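Local structure of amino acid amide racemase (Ochrobactrum anthropi, 6GIO) at residues L45-S50 against L382-T387; A373-R378 against D417-D422; R129-S134 against S193-Q198. The protein binds pyridoxal-5'-phosphate as a member of the class-III aminotransferase family, whose fold it shares, and pairs with a second copy of itself. All blocks are in the same frame, centred on the assembly; numbering follows the deposited sequence.

Contact 1: residues L45-S50 against L382-T387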
loop_
_atom_site.group_PDB
_atom_site.type_symbol
_atom_site.label_atom_id
_atom_site.label_comp_id
_atom_site.label_asym_id
_atom_site.label_seq_id
_atom_site.Cartn_x
_atom_site.Cartn_y
_atom_site.Cartn_z
ATOM N N LEU C 45 6.129 15.859 22.783
ATOM C CA LEU C 45 7.195 14.861 22.677
ATOM C C LEU C 45 6.622 13.554 22.107
ATOM O O LEU C 45 5.677 13.006 22.644
ATOM C CB LEU C 45 7.860 14.635 24.040
ATOM C CG LEU C 45 8.960 13.554 24.042
ATOM C CD1 LEU C 45 10.077 13.834 23.043
ATOM C CD2 LEU C 45 9.565 13.364 25.428
ATOM N N ASP C 46 7.204 13.047 21.019
ATOM C CA ASP C 46 6.639 11.883 20.379
ATOM C C ASP C 46 7.291 10.610 20.860
ATOM O O ASP C 46 8.347 10.225 20.387
ATOM C CB ASP C 46 6.680 11.947 18.847
ATOM C CG ASP C 46 5.890 10.767 18.195
ATOM O OD1 ASP C 46 4.875 10.341 18.813
ATOM O OD2 ASP C 46 6.284 10.277 17.094
ATOM N N LEU C 47 6.590 9.918 21.750
ATOM C CA LEU C 47 7.010 8.584 22.187
ATOM C C LEU C 47 6.349 7.463 21.377
ATOM O O LEU C 47 6.684 6.291 21.539
ATOM C CB LEU C 47 6.680 8.437 23.654
ATOM C CG LEU C 47 7.242 9.546 24.545
ATOM C CD1 LEU C 47 6.690 9.423 25.959
ATOM C CD2 LEU C 47 8.760 9.485 24.533
ATOM N N SER C 48 5.430 7.832 20.497
ATOM C CA SER C 48 4.793 6.891 19.589
ATOM C C SER C 48 5.557 6.553 18.312
ATOM O O SER C 48 5.305 5.499 17.744
ATOM C CB SER C 48 3.395 7.390 19.212
ATOM O OG SER C 48 3.423 8.354 18.189
ATOM N N GLY C 49 6.456 7.438 17.860
ATOM C CA GLY C 49 7.082 7.323 16.545
ATOM C C GLY C 49 6.078 7.120 15.402
ATOM O O GLY C 49 6.404 6.457 14.387
ATOM N N SER C 50 4.875 7.703 15.550
ATOM C CA SER C 50 3.748 7.470 14.656
ATOM C C SER C 50 3.546 5.943 14.432
ATOM O O SER C 50 3.153 5.522 13.349
ATOM C CB SER C 50 3.901 8.243 13.333
ATOM O OG SER C 50 3.671 9.646 13.486
ATOM N N LEU C 382 -0.152 16.635 29.199
ATOM C CA LEU C 382 1.129 16.954 29.780
ATOM C C LEU C 382 2.262 17.081 28.763
ATOM O O LEU C 382 3.389 17.399 29.164
ATOM C CB LEU C 382 1.518 15.908 30.852
ATOM C CG LEU C 382 0.536 15.817 32.023
ATOM C CD1 LEU C 382 0.876 14.603 32.890
ATOM C CD2 LEU C 382 0.533 17.121 32.835
ATOM N N GLY C 383 1.984 16.829 27.473
ATOM C CA GLY C 383 2.978 17.054 26.409
ATOM C C GLY C 383 3.719 15.819 25.885
ATOM O O GLY C 383 4.826 15.930 25.344
ATOM N N ALA C 384 3.103 14.643 25.998
ATOM C CA ALA C 384 3.664 13.423 25.385
ATOM C C ALA C 384 2.598 12.611 24.658
ATOM O O ALA C 384 1.460 12.453 25.159
ATOM C CB ALA C 384 4.349 12.562 26.412
ATOM N N ALA C 385 2.977 12.108 23.476
ATOM C CA ALA C 385 2.105 11.289 22.648
ATOM C C ALA C 385 2.496 9.809 22.735
ATOM O O ALA C 385 3.619 9.421 22.335
ATOM C CB ALA C 385 2.137 11.758 21.199
ATOM N N PHE C 386 1.576 8.975 23.224
ATOM C CA PHE C 386 1.838 7.519 23.203
ATOM C C PHE C 386 0.543 6.767 23.041
ATOM O O PHE C 386 -0.521 7.389 22.883
ATOM C CB PHE C 386 2.698 7.051 24.402
ATOM C CG PHE C 386 2.206 7.520 25.752
ATOM C CD1 PHE C 386 2.433 8.835 26.182
ATOM C CD2 PHE C 386 1.567 6.640 26.621
ATOM C CE1 PHE C 386 1.992 9.272 27.424
ATOM C CE2 PHE C 386 1.120 7.071 27.870
ATOM C CZ PHE C 386 1.322 8.388 28.263
ATOM N N THR C 387 0.625 5.431 23.052
ATOM C CA THR C 387 -0.538 4.586 22.726
ATOM C C THR C 387 -0.602 3.412 23.664
ATOM O O THR C 387 0.244 3.280 24.528
ATOM C CB THR C 387 -0.457 4.063 21.286
ATOM O OG1 THR C 387 0.697 3.228 21.150
ATOM C CG2 THR C 387 -0.347 5.215 20.315
#

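Contact 2: residues A373-R378 against D417-D422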
loop_
_atom_site.group_PDB
_atom_site.type_symbol
_atom_site.label_atom_id
_atom_site.label_comp_id
_atom_site.label_asym_id
_atom_site.label_seq_id
_atom_site.Cartn_x
_atom_site.Cartn_y
_atom_site.Cartn_z
ATOM N N ALA C 373 -6.731 4.323 28.738
ATOM C CA ALA C 373 -7.056 5.484 27.873
ATOM C C ALA C 373 -6.881 6.837 28.580
ATOM O O ALA C 373 -6.435 7.793 27.968
ATOM C CB ALA C 373 -8.473 5.372 27.288
ATOM N N LYS C 374 -7.199 6.895 29.868
ATOM C CA LYS C 374 -7.046 8.107 30.642
ATOM C C LYS C 374 -5.597 8.440 30.821
ATOM O O LYS C 374 -5.229 9.612 30.831
ATOM C CB LYS C 374 -7.698 7.973 32.027
ATOM C CG LYS C 374 -9.201 8.099 31.976
ATOM C CD LYS C 374 -9.793 8.007 33.360
ATOM C CE LYS C 374 -11.303 8.051 33.264
ATOM N NZ LYS C 374 -11.933 8.134 34.612
ATOM N N ILE C 375 -4.759 7.424 31.003
ATOM C CA ILE C 375 -3.322 7.676 31.112
ATOM C C ILE C 375 -2.760 8.301 29.806
ATOM O O ILE C 375 -1.965 9.256 29.849
ATOM C CB ILE C 375 -2.564 6.391 31.498
ATOM C CG1 ILE C 375 -2.960 5.980 32.931
ATOM C CG2 ILE C 375 -1.066 6.598 31.386
ATOM C CD1 ILE C 375 -2.572 4.571 33.289
ATOM N N ILE C 376 -3.168 7.781 28.649
ATOM C CA ILE C 376 -2.753 8.364 27.351
ATOM C C ILE C 376 -3.255 9.816 27.196
ATOM O O ILE C 376 -2.528 10.703 26.732
ATOM C CB ILE C 376 -3.336 7.583 26.145
ATOM C CG1 ILE C 376 -3.000 6.093 26.200
ATOM C CG2 ILE C 376 -2.826 8.163 24.853
ATOM C CD1 ILE C 376 -1.539 5.772 26.173
ATOM N N TYR C 377 -4.524 10.029 27.535
ATOM C CA TYR C 377 -5.117 11.365 27.424
ATOM C C TYR C 377 -4.417 12.372 28.329
ATOM O O TYR C 377 -4.108 13.507 27.935
ATOM C CB TYR C 377 -6.583 11.318 27.788
ATOM C CG TYR C 377 -7.209 12.668 27.751
ATOM C CD1 TYR C 377 -7.698 13.179 26.569
ATOM C CD2 TYR C 377 -7.325 13.433 28.904
ATOM C CE1 TYR C 377 -8.289 14.424 26.519
ATOM C CE2 TYR C 377 -7.916 14.682 28.866
ATOM C CZ TYR C 377 -8.387 15.170 27.666
ATOM O OH TYR C 377 -8.960 16.410 27.625
ATOM N N ARG C 378 -4.155 11.976 29.553
ATOM C CA ARG C 378 -3.434 12.865 30.440
ATOM C C ARG C 378 -1.988 13.063 29.981
ATOM O O ARG C 378 -1.436 14.164 30.128
ATOM C CB ARG C 378 -3.495 12.357 31.873
ATOM C CG ARG C 378 -2.886 13.277 32.917
ATOM C CD ARG C 378 -3.613 14.618 32.940
ATOM N NE ARG C 378 -3.073 15.504 33.961
ATOM C CZ ARG C 378 -3.299 16.820 34.004
ATOM N NH1 ARG C 378 -4.036 17.412 33.067
ATOM N NH2 ARG C 378 -2.756 17.544 34.956
ATOM N N ASP C 417 4.882 9.283 34.736
ATOM C CA ASP C 417 4.746 9.269 36.184
ATOM C C ASP C 417 3.574 10.156 36.602
ATOM O O ASP C 417 2.678 9.736 37.323
ATOM C CB ASP C 417 6.086 9.733 36.795
ATOM C CG ASP C 417 6.058 9.868 38.308
ATOM O OD1 ASP C 417 5.026 9.651 38.967
ATOM O OD2 ASP C 417 7.101 10.261 38.833
ATOM N N GLN C 418 3.554 11.372 36.099
ATOM C CA GLN C 418 2.503 12.307 36.465
ATOM C C GLN C 418 1.152 11.888 35.913
ATOM O O GLN C 418 0.118 12.076 36.577
ATOM C CB GLN C 418 2.867 13.711 35.969
ATOM C CG GLN C 418 1.919 14.790 36.499
ATOM C CD GLN C 418 2.069 15.001 37.996
ATOM O OE1 GLN C 418 1.094 15.067 38.739
ATOM N NE2 GLN C 418 3.294 15.076 38.438
ATOM N N ALA C 419 1.142 11.333 34.694
ATOM C CA ALA C 419 -0.126 10.920 34.078
ATOM C C ALA C 419 -0.792 9.734 34.842
ATOM O O ALA C 419 -1.989 9.747 35.109
ATOM C CB ALA C 419 0.054 10.598 32.587
ATOM N N ILE C 420 0.004 8.726 35.186
ATOM C CA ILE C 420 -0.478 7.562 35.973
ATOM C C ILE C 420 -1.027 8.011 37.338
ATOM O O ILE C 420 -2.094 7.574 37.761
ATOM C CB ILE C 420 0.645 6.540 36.196
ATOM C CG1 ILE C 420 1.034 5.905 34.862
ATOM C CG2 ILE C 420 0.175 5.457 37.132
ATOM C CD1 ILE C 420 2.245 5.004 34.883
ATOM N N GLY C 421 -0.279 8.886 38.009
ATOM C CA GLY C 421 -0.658 9.400 39.311
ATOM C C GLY C 421 -1.936 10.174 39.223
ATOM O O GLY C 421 -2.817 9.995 40.046
ATOM N N ASP C 422 -2.056 11.037 38.220
ATOM C CA ASP C 422 -3.252 11.896 38.102
ATOM C C ASP C 422 -4.475 11.037 37.824
ATOM O O ASP C 422 -5.562 11.338 38.281
ATOM C CB ASP C 422 -3.102 12.927 36.978
ATOM C CG ASP C 422 -2.065 14.009 37.289
ATOM O OD1 ASP C 422 -1.627 14.120 38.432
ATOM O OD2 ASP C 422 -1.694 14.769 36.382
#

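Contact 3: residues R129-S134 against S193-Q198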
loop_
_atom_site.group_PDB
_atom_site.type_symbol
_atom_site.label_atom_id
_atom_site.label_comp_id
_atom_site.label_asym_id
_atom_site.label_seq_id
_atom_site.Cartn_x
_atom_site.Cartn_y
_atom_site.Cartn_z
ATOM N N ARG C 129 2.565 -25.706 -1.030
ATOM C CA ARG C 129 1.956 -26.102 0.212
ATOM C C ARG C 129 0.965 -25.002 0.637
ATOM O O ARG C 129 1.201 -23.858 0.418
ATOM C CB ARG C 129 3.048 -26.257 1.247
ATOM C CG ARG C 129 4.164 -27.227 0.875
ATOM C CD ARG C 129 5.176 -27.173 1.980
ATOM N NE ARG C 129 6.282 -28.098 1.843
ATOM C CZ ARG C 129 7.086 -28.449 2.831
ATOM N NH1 ARG C 129 6.889 -27.985 4.070
ATOM N NH2 ARG C 129 8.064 -29.305 2.588
ATOM N N SER C 130 -0.134 -25.374 1.259
ATOM C CA SER C 130 -1.245 -24.468 1.476
ATOM C C SER C 130 -1.397 -24.006 2.912
ATOM O O SER C 130 -2.106 -23.026 3.183
ATOM C CB SER C 130 -2.543 -25.182 1.013
ATOM O OG SER C 130 -2.707 -26.433 1.712
ATOM N N ARG C 131 -0.764 -24.727 3.836
ATOM C CA ARG C 131 -0.927 -24.464 5.257
ATOM C C ARG C 131 0.112 -23.463 5.803
ATOM O O ARG C 131 1.269 -23.411 5.330
ATOM C CB ARG C 131 -0.845 -25.763 6.039
ATOM C CG ARG C 131 -1.959 -26.746 5.717
ATOM C CD ARG C 131 -1.784 -27.973 6.589
ATOM N NE ARG C 131 -2.486 -29.166 6.093
ATOM C CZ ARG C 131 -3.710 -29.527 6.456
ATOM N NH1 ARG C 131 -4.437 -28.790 7.304
ATOM N NH2 ARG C 131 -4.216 -30.642 5.944
ATOM N N ILE C 132 -0.331 -22.681 6.796
ATOM C CA ILE C 132 0.479 -21.626 7.397
ATOM C C ILE C 132 0.455 -21.714 8.930
ATOM O O ILE C 132 -0.600 -21.895 9.500
ATOM C CB ILE C 132 -0.009 -20.210 6.949
ATOM C CG1 ILE C 132 0.230 -20.003 5.445
ATOM C CG2 ILE C 132 0.699 -19.111 7.743
ATOM C CD1 ILE C 132 1.668 -20.048 4.988
ATOM N N ILE C 133 1.605 -21.545 9.584
ATOM C CA ILE C 133 1.653 -21.492 11.056
ATOM C C ILE C 133 1.769 -20.025 11.461
ATOM O O ILE C 133 2.610 -19.314 10.976
ATOM C CB ILE C 133 2.772 -22.359 11.653
ATOM C CG1 ILE C 133 2.568 -23.829 11.237
ATOM C CG2 ILE C 133 2.795 -22.270 13.190
ATOM C CD1 ILE C 133 3.834 -24.652 11.260
ATOM N N SER C 134 0.894 -19.607 12.342
ATOM C CA SER C 134 0.925 -18.271 12.894
ATOM C C SER C 134 0.662 -18.277 14.440
ATOM O O SER C 134 0.413 -19.328 15.031
ATOM C CB SER C 134 -0.134 -17.481 12.169
ATOM O OG SER C 134 -0.152 -16.163 12.610
ATOM N N SER C 193 -3.352 -33.664 12.618
ATOM C CA SER C 193 -4.180 -32.979 11.675
ATOM C C SER C 193 -3.491 -31.874 10.838
ATOM O O SER C 193 -4.084 -31.380 9.887
ATOM C CB SER C 193 -5.437 -32.445 12.407
ATOM O OG SER C 193 -5.110 -31.580 13.460
ATOM N N CYS C 194 -2.244 -31.515 11.139
ATOM C CA CYS C 194 -1.492 -30.530 10.346
ATOM C C CYS C 194 -0.166 -31.095 9.858
ATOM O O CYS C 194 0.892 -30.691 10.371
ATOM C CB CYS C 194 -1.219 -29.305 11.213
ATOM S SG CYS C 194 -0.564 -27.913 10.286
ATOM N N PRO C 195 -0.200 -31.978 8.831
ATOM C CA PRO C 195 1.057 -32.601 8.421
ATOM C C PRO C 195 2.063 -31.555 7.998
ATOM O O PRO C 195 1.757 -30.681 7.170
ATOM C CB PRO C 195 0.651 -33.549 7.241
ATOM C CG PRO C 195 -0.834 -33.790 7.425
ATOM C CD PRO C 195 -1.348 -32.490 8.036
ATOM N N PRO C 196 3.281 -31.648 8.537
ATOM C CA PRO C 196 4.189 -30.519 8.333
ATOM C C PRO C 196 4.673 -30.325 6.895
ATOM O O PRO C 196 4.994 -29.207 6.541
ATOM C CB PRO C 196 5.350 -30.831 9.294
ATOM C CG PRO C 196 5.350 -32.342 9.382
ATOM C CD PRO C 196 3.922 -32.766 9.250
ATOM N N GLU C 197 4.662 -31.385 6.073
ATOM C CA GLU C 197 4.993 -31.263 4.644
ATOM C C GLU C 197 3.893 -30.555 3.844
ATOM O O GLU C 197 4.064 -30.285 2.649
ATOM C CB GLU C 197 5.359 -32.632 4.033
ATOM C CG GLU C 197 4.177 -33.565 3.801
ATOM C CD GLU C 197 3.622 -34.295 5.060
ATOM O OE1 GLU C 197 4.144 -34.158 6.209
ATOM O OE2 GLU C 197 2.619 -35.030 4.869
ATOM N N GLN C 198 2.783 -30.207 4.497
ATOM C CA GLN C 198 1.741 -29.403 3.841
ATOM C C GLN C 198 1.801 -27.928 4.281
ATOM O O GLN C 198 0.957 -27.102 3.892
ATOM C CB GLN C 198 0.358 -29.985 4.110
ATOM C CG GLN C 198 0.133 -31.348 3.465
ATOM C CD GLN C 198 -1.209 -31.966 3.815
ATOM O OE1 GLN C 198 -2.037 -31.382 4.519
ATOM N NE2 GLN C 198 -1.419 -33.170 3.334
#

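Contact 1: residues L45-S50 against L382-T387
Parallel strand pairing within a mixed sheet defines this contact, with L45 beside A384 and D46 beside A385, their CA atoms 4.7 and 5.1 Å apart. Two good backbone bonds fix the register: L45 N donates to G383 O at 2.9 Å, and A385 N to L45 O at 3.0 Å, the latter nearly straight (170° at the hydrogen). Beyond D46, segment 45-50 leaves the strand, and the bond from L47 N to A385 O, bent to 130°, is weak. L47 still packs back, its CD1 lying 3.9 Å from A384 CB, on the sheet face that L45 and A384 share and that helix 406-424 covers. On the face of D46 and A385, Y82 of the second subunit packs instead. D46 has CG anti to its backbone N (chi1 -172°), and OD1 takes two donors: S48 OG on its syn lone pair, at a short 2.5 Å, and S48 N at 3.1 Å from above the carboxylate plane, which makes an Asx turn. S48 OG also bonds Y82 OH of that second subunit, tying the turn to the dimer interface. G383, which ends helix 369-382 in a Schellman motif, also supplies the first acceptor of the pairing. A strand from the N-terminal part of the chain joined in parallel to one from the C-terminal part is consistent with the small domain of fold-type I pyridoxal-5'-phosphate enzymes.

Contact 2: residues A373-R378 against D417-D422
R378 and D422 form a salt bridge in which two guanidinium nitrogens converge side-on on one carboxylate oxygen. NE donates to D422 OD2 at 2.9 Å, meeting it on the anti side, while NH2 reaches the same OD2 at 3.3 Å along a more bent path. OD2 lies close to the guanidinium plane; both bonds fall on it, and the carboxylate is turned by 51° against that plane. The arginine chain is bent at chi2 (61°), which sets CD aside from an extended course. The remaining nitrogen, NH1, bonds Q381 OE1 one turn further along the same helix. The two segments belong to helices 369-382 and 406-424 of the small domain, whose local axes come within 8.4 Å and run far from parallel, at 131° between their N-to-C directions. The nearest CA pair across the crossing is R378 and A419, 5.3 Å apart; R378 CG rests 3.8 Å from A419 CA, and A419 CB touches I375 O at 3.7 Å. Deeper in, I375 CG2 meets I420 CG1 at 4.1 Å, the two isoleucine side chains crossing obliquely. I375 also touches V423, and I376, on another side of its helix, packs on F386 and Y388 of strand 384-389.

Contact 3: residues R129-S134 against S193-Q198
R131 and Q198 run side by side, pointing the same way, and end in flat groups only 7° from coplanar. Q198 has CG anti to its carbonyl carbon and is extended beyond CG. R131 likewise has CG anti to its carbonyl carbon (chi1 -64°) and is extended from CG to NE; chi4 of -93° then swings CZ out of that line. This presents NE and NH2 to Q198 OE1, at 2.8 and 2.7 Å, with the oxygen in the guanidinium plane. NE meets a lone pair of OE1 in the amide plane, whereas NH2 arrives nearly along the C=O axis. R131 N donates to Q198 O at 2.9 Å, and S130 N adds a weak bond to the same oxygen. P195 CD lies over a face of the R131 guanidinium, while C194 SG lies 3.9 Å from R131 CD. R129, also extended from CG to NE, lays its guanidinium against E197 O, 3.2 Å above the plane toward the rim; its NH1 and NH2 bond V199 O and H231 O. Segment 193-198 meets the start of strand 131-135 as the return limb of a beta-alpha-beta crossover, from strand 164-167 through helix 179-191 to strand 199-204, two strands flanking 131-135 in the fold-type I large-domain sheet.

Overall arrangement
Contacts 1 and 2 share elements and abut one another: helix 369-382 runs into strand 384-389, and the contact centres lie about 12 Å apart. Both belong to the small domain, contact 1 within its sheet and at the subunit interface, contact 2 in the helices packed beside that sheet and untouched by the second subunit. Contact 3 sits across the chain's centre, about 41 Å from contact 1 and about 45 Å from contact 2 between centres, partly exposed, toward the periphery of the large domain. Backbone bonds dominate the buried strand pair, a salt bridge over apolar packing joins the helices, and the more exposed loop relies on arginine side chains and carbonyl oxygens.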